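Local coordinates for YARHG domain-containing protein (Legionella pneumophila subsp. pneumophila, PDB 4G2A) that is of unknown function but may be a nutrient-binding protein, with a DUF4424 region and a C-terminal YARHG domain, at residues A[19-23]-A[166-170]. Residues are numbered along the deposited sequence; the frame is centred on the assembly and turned at random.
Sequences PHIKM and LWQDS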
loop_
_atom_site.group_PDB
_atom_site.type_symbol
_atom_site.label_atom_id
_atom_site.label_comp_id
_atom_site.label_asym_id
_atom_site.label_seq_id
_atom_site.Cartn_x
_atom_site.Cartn_y
_atom_site.Cartn_z
ATOM N N PRO A 19 10.836 -26.264 10.893
ATOM C CA PRO A 19 12.249 -26.600 10.698
ATOM C C PRO A 19 13.193 -25.824 11.611
ATOM O O PRO A 19 12.814 -24.822 12.226
ATOM C CB PRO A 19 12.474 -26.214 9.235
ATOM C CG PRO A 19 11.625 -25.015 9.049
ATOM C CD PRO A 19 10.420 -25.195 9.960
ATOM N N HIS A 20 14.445 -26.273 11.653
ATOM C CA HIS A 20 15.481 -25.598 12.410
ATOM C C HIS A 20 16.221 -24.658 11.443
ATOM O O HIS A 20 17.428 -24.765 11.241
ATOM C CB HIS A 20 16.378 -26.625 13.105
ATOM C CG HIS A 20 15.679 -27.330 14.226
ATOM N ND1 HIS A 20 15.987 -27.063 15.548
ATOM C CD2 HIS A 20 14.660 -28.220 14.187
ATOM C CE1 HIS A 20 15.171 -27.816 16.265
ATOM N NE2 HIS A 20 14.345 -28.519 15.489
ATOM N N ILE A 21 15.439 -23.757 10.811
ATOM C CA ILE A 21 15.879 -22.743 9.859
ATOM C C ILE A 21 15.489 -21.382 10.426
ATOM O O ILE A 21 14.306 -21.155 10.700
ATOM C CB ILE A 21 15.268 -22.960 8.426
ATOM C CG1 ILE A 21 15.464 -24.403 7.854
ATOM C CG2 ILE A 21 15.691 -21.840 7.444
ATOM C CD1 ILE A 21 16.849 -24.775 7.407
ATOM N N LYS A 22 16.472 -20.472 10.597
ATOM C CA LYS A 22 16.185 -19.135 11.123
ATOM C C LYS A 22 16.290 -18.097 10.023
ATOM O O LYS A 22 17.110 -18.222 9.117
ATOM C CB LYS A 22 17.049 -18.776 12.355
ATOM C CG LYS A 22 18.549 -18.693 12.154
ATOM C CD LYS A 22 19.256 -18.382 13.483
ATOM C CE LYS A 22 20.740 -18.147 13.302
ATOM N NZ LYS A 22 21.458 -17.986 14.598
HETATM N N MSE A 23 15.401 -17.103 10.072
HETATM C CA MSE A 23 15.369 -15.988 9.131
HETATM C C MSE A 23 16.273 -14.930 9.718
HETATM O O MSE A 23 16.004 -14.474 10.820
HETATM C CB MSE A 23 13.929 -15.516 8.936
HETATM C CG MSE A 23 13.727 -14.800 7.634
HETATM SE SE MSE A 23 11.980 -13.976 7.613
HETATM C CE MSE A 23 11.006 -15.292 6.665
ATOM N N LEU A 166 6.916 -18.466 12.641
ATOM C CA LEU A 166 6.930 -19.868 12.231
ATOM C C LEU A 166 8.388 -20.376 12.046
ATOM O O LEU A 166 8.629 -21.586 12.047
ATOM C CB LEU A 166 6.117 -20.079 10.950
ATOM C CG LEU A 166 4.604 -19.908 11.074
ATOM C CD1 LEU A 166 3.983 -19.697 9.731
ATOM C CD2 LEU A 166 3.945 -21.058 11.839
ATOM N N TRP A 167 9.344 -19.446 11.875
ATOM C CA TRP A 167 10.753 -19.776 11.724
ATOM C C TRP A 167 11.403 -19.869 13.105
ATOM O O TRP A 167 10.881 -19.306 14.077
ATOM C CB TRP A 167 11.454 -18.746 10.830
ATOM C CG TRP A 167 10.929 -18.749 9.428
ATOM C CD1 TRP A 167 10.084 -17.841 8.876
ATOM C CD2 TRP A 167 11.168 -19.743 8.418
ATOM N NE1 TRP A 167 9.807 -18.181 7.569
ATOM C CE2 TRP A 167 10.465 -19.339 7.259
ATOM C CE3 TRP A 167 11.941 -20.921 8.365
ATOM C CZ2 TRP A 167 10.482 -20.086 6.071
ATOM C CZ3 TRP A 167 11.947 -21.665 7.191
ATOM C CH2 TRP A 167 11.215 -21.254 6.065
ATOM N N GLN A 168 12.529 -20.606 13.186
ATOM C CA GLN A 168 13.286 -20.861 14.410
ATOM C C GLN A 168 13.754 -19.580 15.062
ATOM O O GLN A 168 14.214 -18.668 14.375
ATOM C CB GLN A 168 14.474 -21.776 14.135
ATOM C CG GLN A 168 15.054 -22.377 15.405
ATOM C CD GLN A 168 16.237 -23.244 15.124
ATOM O OE1 GLN A 168 16.985 -23.029 14.168
ATOM N NE2 GLN A 168 16.423 -24.255 15.957
ATOM N N ASP A 169 13.613 -19.525 16.403
ATOM C CA ASP A 169 13.943 -18.405 17.297
ATOM C C ASP A 169 12.848 -17.346 17.224
ATOM O O ASP A 169 11.904 -17.471 16.432
ATOM C CB ASP A 169 15.347 -17.807 17.028
ATOM C CG ASP A 169 16.490 -18.803 17.213
ATOM O OD1 ASP A 169 16.414 -19.639 18.154
ATOM O OD2 ASP A 169 17.460 -18.748 16.421
ATOM N N SER A 170 12.934 -16.345 18.105
ATOM C CA SER A 170 11.943 -15.273 18.208
ATOM C C SER A 170 12.048 -14.274 17.040
ATOM O O SER A 170 11.058 -14.042 16.314
ATOM C CB SER A 170 12.082 -14.540 19.546
ATOM O OG SER A 170 13.436 -14.326 19.929
HETATM O O HOH W 1 13.922 -16.824 12.534
#
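The indole of Trp167 is the apolar centre, lying beside the start of strand 21-33. Its CZ3 meets CG of Pro19 and CG2 of Ile21, both at 3.8 Å, while the methyl CE of selenomethionine Met23 comes within 3.5 Å of CD1 of Trp167. SE of Met23 adds an oblique Met-aromatic contact, 5.1 Å from the centroid of the five-membered ring. Ile62, Met64 and Phe52 extend this apolar cluster, and Trp167 NE1 hydrogen-bonds to Pro13 O. At the backbone, Gln168 N donates to Ile21 O (3.1 Å), and a water accepts from Met23 N (2.9 Å) and donates to Gln168 O (2.6 Å): the parallel-strand pattern, with water replacing the second bond, just ahead of the parallel pairing of strands 21-33 and 174-180. Farther out, Gln168 OE1 and His20 O converge on the Thr55 hydroxyl OG1, which has one proton to offer them. At the exposed edge, Lys22 NZ and Asp169 OD2 stand 4.5 Å apart, too far for a salt bridge. Buried indole and Gln168 backbone thus hold the loop against the strand's start.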